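Local coordinates for protein methionyl-tRNA formyltransferase (PDB 1ZGH) that probably transfers a formyl group from 10-formyltetrahydrofolate to the amino group of methionine on initiator methionyl-tRNA, at residues Thr60-Thr63 with Glu67-Phe70; Gln193-Glu198 with Ile215-Gly220; Thr128-Ile133 with Lys165-Asp170. All coordinates share one frame; numbering follows the deposited sequence.

Contact 1: Thr60-Thr63 with Glu67-Phe70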
loop_
_atom_site.group_PDB
_atom_site.type_symbol
_atom_site.label_atom_id
_atom_site.label_comp_id
_atom_site.label_asym_id
_atom_site.label_seq_id
_atom_site.Cartn_x
_atom_site.Cartn_y
_atom_site.Cartn_z
ATOM N N THR A 60 -12.648 14.700 -5.330
ATOM C CA THR A 60 -13.404 14.193 -4.178
ATOM C C THR A 60 -12.550 13.151 -3.442
ATOM O O THR A 60 -12.103 12.187 -4.050
ATOM C CB THR A 60 -14.767 13.595 -4.654
ATOM O OG1 THR A 60 -15.456 14.568 -5.427
ATOM C CG2 THR A 60 -15.671 13.189 -3.490
ATOM N N ILE A 61 -12.348 13.350 -2.140
ATOM C CA ILE A 61 -11.574 12.453 -1.317
ATOM C C ILE A 61 -12.538 11.566 -0.529
ATOM O O ILE A 61 -13.453 12.072 0.130
ATOM C CB ILE A 61 -10.632 13.206 -0.366
ATOM C CG1 ILE A 61 -9.725 14.135 -1.170
ATOM C CG2 ILE A 61 -9.753 12.237 0.436
ATOM C CD1 ILE A 61 -8.899 15.048 -0.294
ATOM N N ILE A 62 -12.358 10.255 -0.667
ATOM C CA ILE A 62 -13.173 9.277 0.020
ATOM C C ILE A 62 -12.280 8.445 0.919
ATOM O O ILE A 62 -11.257 7.936 0.470
ATOM C CB ILE A 62 -13.930 8.404 -0.989
ATOM C CG1 ILE A 62 -14.950 9.287 -1.750
ATOM C CG2 ILE A 62 -14.591 7.239 -0.274
ATOM C CD1 ILE A 62 -15.759 8.560 -2.822
ATOM N N THR A 63 -12.646 8.333 2.193
ATOM C CA THR A 63 -11.800 7.632 3.173
ATOM C C THR A 63 -12.468 6.472 3.903
ATOM O O THR A 63 -11.787 5.762 4.638
ATOM C CB THR A 63 -11.227 8.599 4.243
ATOM O OG1 THR A 63 -12.293 9.200 4.974
ATOM C CG2 THR A 63 -10.373 9.685 3.586
ATOM N N GLU A 67 -18.661 5.232 1.850
ATOM C CA GLU A 67 -18.722 6.362 0.920
ATOM C C GLU A 67 -18.463 5.910 -0.524
ATOM O O GLU A 67 -18.730 6.659 -1.472
ATOM C CB GLU A 67 -17.662 7.422 1.290
ATOM C CG GLU A 67 -17.856 8.183 2.619
ATOM C CD GLU A 67 -16.530 8.753 3.204
ATOM O OE1 GLU A 67 -16.469 9.029 4.436
ATOM O OE2 GLU A 67 -15.533 8.906 2.471
ATOM N N LEU A 68 -17.906 4.712 -0.705
ATOM C CA LEU A 68 -17.597 4.221 -2.058
ATOM C C LEU A 68 -18.638 3.228 -2.558
ATOM O O LEU A 68 -18.372 2.024 -2.657
ATOM C CB LEU A 68 -16.200 3.592 -2.126
ATOM C CG LEU A 68 -15.651 3.298 -3.535
ATOM C CD1 LEU A 68 -15.126 4.560 -4.168
ATOM C CD2 LEU A 68 -14.522 2.223 -3.506
ATOM N N THR A 69 -19.812 3.746 -2.896
ATOM C CA THR A 69 -20.889 2.926 -3.426
ATOM C C THR A 69 -21.201 3.385 -4.842
ATOM O O THR A 69 -20.970 4.551 -5.190
ATOM C CB THR A 69 -22.170 3.001 -2.568
ATOM O OG1 THR A 69 -22.736 4.309 -2.638
ATOM C CG2 THR A 69 -21.892 2.639 -1.118
ATOM N N PHE A 70 -21.704 2.470 -5.653
ATOM C CA PHE A 70 -22.081 2.782 -7.034
ATOM C C PHE A 70 -23.052 3.965 -7.103
ATOM O O PHE A 70 -22.919 4.834 -7.964
ATOM C CB PHE A 70 -22.685 1.548 -7.712
ATOM C CG PHE A 70 -23.111 1.786 -9.143
ATOM C CD1 PHE A 70 -22.210 2.290 -10.070
ATOM C CD2 PHE A 70 -24.404 1.504 -9.557
ATOM C CE1 PHE A 70 -22.592 2.519 -11.383
ATOM C CE2 PHE A 70 -24.810 1.721 -10.876
ATOM C CZ PHE A 70 -23.905 2.239 -11.796
#
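Ile62 and Glu67 meet where strand 57-62, at the outer margin of the mixed sheet, runs into the loop that leads to helix 70-76, a strand-loop-helix connection in the Rossmann-like alpha/beta fold of the formyl transferase family. The polar part is one bond: Thr63 N donates to Glu67 OE2 over 3.0 Å, with an N-H...O angle of 153°. The donor reaches the syn side of the carboxylate and sits 26° out of its plane. Because OE1 of the same group takes a hydrogen bond from Asn64 ND2, both oxygens are engaged within the turn, which should limit rotation of the carboxylate. Glu67 can reach back to the strand end because its chain is extended beyond CG.

The remaining contacts are made by carbon. The side chains of Ile62 and Glu67 run antiparallel, one beside the other, and the methyl Ile62 CG2 lies 3.5 Å from Glu67 CB and 3.3 Å from Glu67 OE2. Trp86 touches both Ile62 and Leu68. Farther on, Thr69 caps Lys72 N through OG1 at the start of helix 70-76. Ile62 holds CG1 anti to its carbonyl carbon (chi1 -66°), and from this branch CD1 comes within 4.3 Å of Leu68 CD1.

Contact 2: Gln193-Glu198 with Ile215-Gly220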
loop_
_atom_site.group_PDB
_atom_site.type_symbol
_atom_site.label_atom_id
_atom_site.label_comp_id
_atom_site.label_asym_id
_atom_site.label_seq_id
_atom_site.Cartn_x
_atom_site.Cartn_y
_atom_site.Cartn_z
ATOM N N GLN A 193 0.210 -13.991 -0.604
ATOM C CA GLN A 193 -0.956 -14.144 0.256
ATOM C C GLN A 193 -1.016 -13.059 1.316
ATOM O O GLN A 193 0.017 -12.559 1.781
ATOM C CB GLN A 193 -0.900 -15.491 0.948
ATOM C CG GLN A 193 -0.736 -16.619 -0.013
ATOM C CD GLN A 193 -1.025 -17.970 0.603
ATOM O OE1 GLN A 193 -0.098 -18.693 0.998
ATOM N NE2 GLN A 193 -2.314 -18.335 0.674
ATOM N N ARG A 194 -2.242 -12.712 1.697
ATOM C CA ARG A 194 -2.479 -11.733 2.718
ATOM C C ARG A 194 -1.986 -12.308 4.034
ATOM O O ARG A 194 -2.223 -13.454 4.341
ATOM C CB ARG A 194 -3.955 -11.336 2.801
ATOM C CG ARG A 194 -4.136 -10.070 3.655
ATOM N N ARG A 195 -1.227 -11.526 4.789
ATOM C CA ARG A 195 -0.668 -12.041 6.033
ATOM C C ARG A 195 -1.697 -11.828 7.154
ATOM O O ARG A 195 -2.418 -10.846 7.136
ATOM C CB ARG A 195 0.711 -11.389 6.311
ATOM C CG ARG A 195 1.832 -12.097 5.469
ATOM C CD ARG A 195 3.265 -11.518 5.577
ATOM N NE ARG A 195 3.907 -11.807 6.889
ATOM C CZ ARG A 195 3.688 -11.079 7.975
ATOM N NH1 ARG A 195 2.914 -10.039 7.909
ATOM N NH2 ARG A 195 4.230 -11.392 9.132
ATOM N N LYS A 196 -1.797 -12.773 8.084
ATOM C CA LYS A 196 -2.669 -12.648 9.263
ATOM C C LYS A 196 -1.896 -12.032 10.470
ATOM O O LYS A 196 -0.681 -12.033 10.481
ATOM C CB LYS A 196 -3.233 -14.022 9.633
ATOM C CG LYS A 196 -4.077 -14.668 8.528
ATOM N N PRO A 197 -2.611 -11.445 11.454
ATOM C CA PRO A 197 -1.964 -10.928 12.682
ATOM C C PRO A 197 -1.076 -11.931 13.423
ATOM O O PRO A 197 -0.042 -11.562 13.958
ATOM C CB PRO A 197 -3.145 -10.539 13.573
ATOM C CG PRO A 197 -4.273 -10.226 12.608
ATOM C CD PRO A 197 -4.062 -11.146 11.412
ATOM N N GLU A 198 -1.469 -13.205 13.434
ATOM C CA GLU A 198 -0.652 -14.245 14.063
ATOM C C GLU A 198 0.738 -14.398 13.418
ATOM O O GLU A 198 1.678 -14.854 14.070
ATOM C CB GLU A 198 -1.379 -15.585 14.015
ATOM C CG GLU A 198 -2.721 -15.618 14.759
ATOM C CD GLU A 198 -3.884 -14.799 14.107
ATOM O OE1 GLU A 198 -3.859 -14.440 12.904
ATOM O OE2 GLU A 198 -4.858 -14.526 14.842
ATOM N N ILE A 215 10.449 -6.611 12.791
ATOM C CA ILE A 215 10.064 -5.450 13.560
ATOM C C ILE A 215 9.782 -4.230 12.664
ATOM O O ILE A 215 8.699 -3.619 12.768
ATOM C CB ILE A 215 11.105 -5.071 14.633
ATOM C CG1 ILE A 215 11.307 -6.238 15.615
ATOM C CG2 ILE A 215 10.640 -3.769 15.353
ATOM C CD1 ILE A 215 12.467 -6.011 16.557
ATOM N N ARG A 216 10.712 -3.896 11.771
ATOM C CA ARG A 216 10.520 -2.715 10.928
ATOM C C ARG A 216 9.336 -2.837 9.937
ATOM O O ARG A 216 8.652 -1.852 9.710
ATOM C CB ARG A 216 11.774 -2.344 10.161
ATOM C CG ARG A 216 12.070 -3.183 8.908
ATOM C CD ARG A 216 13.485 -2.903 8.481
ATOM N NE ARG A 216 13.952 -3.769 7.402
ATOM C CZ ARG A 216 13.766 -3.547 6.108
ATOM N NH1 ARG A 216 13.127 -2.465 5.654
ATOM N NH2 ARG A 216 14.274 -4.392 5.251
HETATM N N MSE A 217 9.124 -4.034 9.389
HETATM C CA MSE A 217 8.130 -4.255 8.329
HETATM C C MSE A 217 6.710 -4.213 8.896
HETATM O O MSE A 217 5.774 -4.005 8.145
HETATM C CB MSE A 217 8.353 -5.552 7.563
HETATM C CG MSE A 217 7.779 -6.818 8.224
HETATM SE SE MSE A 217 8.331 -8.444 7.308
HETATM C CE MSE A 217 7.019 -9.736 8.207
ATOM N N LEU A 218 6.581 -4.395 10.217
ATOM C CA LEU A 218 5.312 -4.270 10.935
ATOM C C LEU A 218 5.106 -2.994 11.773
ATOM O O LEU A 218 4.081 -2.866 12.472
ATOM C CB LEU A 218 5.113 -5.526 11.790
ATOM C CG LEU A 218 5.053 -6.807 10.958
ATOM C CD1 LEU A 218 5.349 -8.047 11.797
ATOM C CD2 LEU A 218 3.755 -6.941 10.233
ATOM N N ASP A 219 6.065 -2.058 11.682
ATOM C CA ASP A 219 6.101 -0.817 12.415
ATOM C C ASP A 219 5.482 0.292 11.567
ATOM O O ASP A 219 6.164 1.046 10.867
ATOM C CB ASP A 219 7.536 -0.547 12.841
ATOM C CG ASP A 219 7.688 0.611 13.807
ATOM O OD1 ASP A 219 6.683 1.297 14.183
ATOM O OD2 ASP A 219 8.856 0.885 14.173
ATOM N N GLY A 220 4.157 0.391 11.649
ATOM C CA GLY A 220 3.429 1.432 10.925
ATOM C C GLY A 220 1.968 1.495 11.316
ATOM O O GLY A 220 1.424 0.529 11.845
#
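The guanidinium of Arg195 carries the methyl group of selenomethionine Met217 over one face: CE stands 3.4 Å above the plane, offset toward the rim. Leu218 CD2 approaches the same group obliquely. The contact joins an extended loop following strand 191-192 to the C-terminal end of helix 208-217, the latter within the C-terminal domain of the methionyl-tRNA formyltransferase family, so it illustrates how an arginine from a linking segment can offer the flat face of its guanidinium to a methyl group.

Over the guanidinium the methyl is off centre, 3.4 Å from Arg195 NH2 and 3.6 Å from Arg195 CZ, while Arg195 NE lies farther away at 4.0 Å from CE. The two side chains cross at about a right angle. Met217 starts with CG between its backbone N and carbonyl carbon (chi1 83°), then runs extended, which carries SE and CE out from the helix to the arginine. Arg195 instead bends at chi3 (72°), turning its planar end across the path of the methionine.

The polar partner of Arg195 lies outside the two segments: NE forms a salt bridge with Glu122 OE2, and this pairing with helix 116-122 would be expected to steady the guanidinium as the methyl packs on it. Gln118 of that helix touches both Arg195 and Leu218 and gives a hydrogen bond from NE2 to Met217 O; Ile121 touches Met217. Helix 116-122 thus meets both partners of the contact. At the backbone of the loop, Arg195 N is bonded to Ser115 OG. The second carbon approach is looser, with Leu218 CD2 lying 4.0 Å from Arg195 NH1.

Contact 3: Thr128-Ile133 with Lys165-Asp170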
loop_
_atom_site.group_PDB
_atom_site.type_symbol
_atom_site.label_atom_id
_atom_site.label_comp_id
_atom_site.label_asym_id
_atom_site.label_seq_id
_atom_site.Cartn_x
_atom_site.Cartn_y
_atom_site.Cartn_z
ATOM N N THR A 128 11.750 -2.413 -5.255
ATOM C CA THR A 128 10.593 -2.932 -5.985
ATOM C C THR A 128 10.141 -1.874 -6.999
ATOM O O THR A 128 10.838 -0.874 -7.211
ATOM C CB THR A 128 9.449 -3.330 -4.993
ATOM O OG1 THR A 128 8.396 -4.003 -5.687
ATOM C CG2 THR A 128 8.883 -2.134 -4.232
ATOM N N LYS A 129 8.993 -2.088 -7.624
ATOM C CA LYS A 129 8.360 -1.058 -8.440
ATOM C C LYS A 129 6.935 -0.862 -7.937
ATOM O O LYS A 129 6.328 -1.782 -7.396
ATOM C CB LYS A 129 8.375 -1.438 -9.922
ATOM C CG LYS A 129 9.764 -1.367 -10.565
ATOM C CD LYS A 129 9.677 -1.309 -12.047
ATOM C CE LYS A 129 11.016 -1.625 -12.738
ATOM N NZ LYS A 129 12.118 -0.814 -12.165
ATOM N N ILE A 130 6.432 0.356 -8.063
ATOM C CA ILE A 130 5.025 0.640 -7.868
ATOM C C ILE A 130 4.382 0.578 -9.257
ATOM O O ILE A 130 4.814 1.301 -10.153
ATOM C CB ILE A 130 4.816 2.051 -7.246
ATOM C CG1 ILE A 130 5.647 2.186 -5.957
ATOM C CG2 ILE A 130 3.322 2.323 -6.987
ATOM C CD1 ILE A 130 5.630 3.594 -5.360
ATOM N N SER A 131 3.412 -0.326 -9.440
ATOM C CA SER A 131 2.665 -0.465 -10.669
ATOM C C SER A 131 1.282 0.168 -10.529
ATOM O O SER A 131 0.489 -0.202 -9.642
ATOM C CB SER A 131 2.489 -1.939 -11.060
ATOM O OG SER A 131 3.705 -2.632 -11.066
ATOM N N ALA A 132 0.992 1.126 -11.408
ATOM C CA ALA A 132 -0.362 1.668 -11.532
ATOM C C ALA A 132 -1.114 0.746 -12.488
ATOM O O ALA A 132 -0.679 0.548 -13.638
ATOM C CB ALA A 132 -0.322 3.094 -12.034
ATOM N N ILE A 133 -2.210 0.156 -12.003
ATOM C CA ILE A 133 -2.998 -0.808 -12.776
ATOM C C ILE A 133 -4.488 -0.518 -12.770
ATOM O O ILE A 133 -5.017 0.060 -11.822
ATOM C CB ILE A 133 -2.810 -2.250 -12.267
ATOM C CG1 ILE A 133 -3.438 -2.427 -10.877
ATOM C CG2 ILE A 133 -1.330 -2.592 -12.249
ATOM C CD1 ILE A 133 -3.356 -3.840 -10.343
ATOM N N LYS A 165 4.497 9.570 -1.566
ATOM C CA LYS A 165 5.102 10.728 -2.194
ATOM C C LYS A 165 5.352 10.500 -3.704
ATOM O O LYS A 165 5.091 11.381 -4.506
ATOM C CB LYS A 165 6.357 11.161 -1.443
ATOM C CG LYS A 165 7.053 12.384 -1.973
ATOM C CD LYS A 165 8.087 12.977 -0.943
ATOM C CE LYS A 165 9.069 13.919 -1.577
ATOM N NZ LYS A 165 9.821 14.746 -0.547
ATOM N N ILE A 166 5.821 9.316 -4.086
ATOM C CA ILE A 166 5.990 8.966 -5.504
ATOM C C ILE A 166 4.643 8.951 -6.238
ATOM O O ILE A 166 4.535 9.446 -7.366
ATOM C CB ILE A 166 6.737 7.597 -5.657
ATOM C CG1 ILE A 166 8.185 7.767 -5.171
ATOM C CG2 ILE A 166 6.679 7.083 -7.128
ATOM C CD1 ILE A 166 9.030 6.456 -5.000
ATOM N N ILE A 167 3.618 8.404 -5.595
ATOM C CA ILE A 167 2.327 8.260 -6.201
ATOM C C ILE A 167 1.699 9.648 -6.456
ATOM O O ILE A 167 1.191 9.954 -7.566
ATOM C CB ILE A 167 1.406 7.380 -5.347
ATOM C CG1 ILE A 167 1.842 5.917 -5.484
ATOM C CG2 ILE A 167 -0.066 7.510 -5.788
ATOM C CD1 ILE A 167 1.193 4.964 -4.447
ATOM N N PHE A 168 1.747 10.483 -5.431
ATOM C CA PHE A 168 1.113 11.806 -5.491
ATOM C C PHE A 168 1.895 12.856 -6.263
ATOM O O PHE A 168 1.271 13.703 -6.922
ATOM C CB PHE A 168 0.773 12.327 -4.094
ATOM C CG PHE A 168 -0.502 11.731 -3.534
ATOM C CD1 PHE A 168 -1.727 12.234 -3.916
ATOM C CD2 PHE A 168 -0.465 10.663 -2.644
ATOM C CE1 PHE A 168 -2.924 11.687 -3.422
ATOM C CE2 PHE A 168 -1.646 10.105 -2.124
ATOM C CZ PHE A 168 -2.897 10.643 -2.526
ATOM N N ASN A 169 3.220 12.807 -6.208
ATOM C CA ASN A 169 4.024 13.870 -6.842
ATOM C C ASN A 169 4.395 13.535 -8.274
ATOM O O ASN A 169 4.564 14.434 -9.077
ATOM C CB ASN A 169 5.280 14.173 -6.029
ATOM C CG ASN A 169 4.972 14.839 -4.674
ATOM O OD1 ASN A 169 3.816 15.132 -4.338
ATOM N ND2 ASN A 169 6.018 15.107 -3.915
ATOM N N ASP A 170 4.468 12.249 -8.610
ATOM C CA ASP A 170 4.936 11.809 -9.934
ATOM C C ASP A 170 3.857 11.042 -10.703
ATOM O O ASP A 170 3.463 11.459 -11.799
ATOM C CB ASP A 170 6.199 10.961 -9.754
ATOM C CG ASP A 170 6.743 10.393 -11.066
ATOM O OD1 ASP A 170 7.726 9.614 -10.989
ATOM O OD2 ASP A 170 6.220 10.718 -12.168
#
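Ile130 projects from strand 127-134 and overlaps two neighbouring isoleucines of helix 156-178, one with each of its branches. The longer branch goes to Ile166: Ile130 CD1 lies 4.0 Å from Ile166 CG2 and 4.2 Å from Ile166 CB, the two side chains crossing at a slant. The shorter branch goes to Ile167, where Ile130 CG2 is 4.2 Å from Ile167 CG1 and the side chains stand at about a right angle.

The first torsion of Ile130 does the aiming. With CG1 anti to the carbonyl carbon and CG2 anti to the backbone N, chi1 of -54° directs the two branches at different residues of the helix. All the touching atoms are aliphatic carbons, so the attraction is hydrophobic and dispersive.

Phe103 of strand 100-104 touches both Ile130 and Ile167, extending the apolar layer to the adjacent strand. A polar tie runs nearby: Asp170 OD1 forms a salt bridge with Arg148 NE of strand 144-151, joining the same helix to the strand on the other side of 127-134. The isoleucine packing exemplifies the helix-on-sheet arrangement of an alpha/beta fold, here in the formyl transferase domain with its mixed sheet.

Along the chain the order is contact 1, contact 3, contact 2, each closing before the next opens. Contacts 1 and 3 belong to the same mixed sheet, with centres 21 Å apart: the first is at its outermost strand, 57-62, the second at strand 127-134, next to the opposite margin. Contact 2 lies beyond that sheet, its centre 27 Å from that of contact 1; from contact 3 it is separated by 21 Å between centres, the two being on opposite sides of the chain's centre. None touches another. Contacts 1 and 3 thus belong to the mixed-sheet formyl transferase part, whereas contact 2, the packing of the loop after strand 191-192 against helix 208-217, involves the C-terminal region.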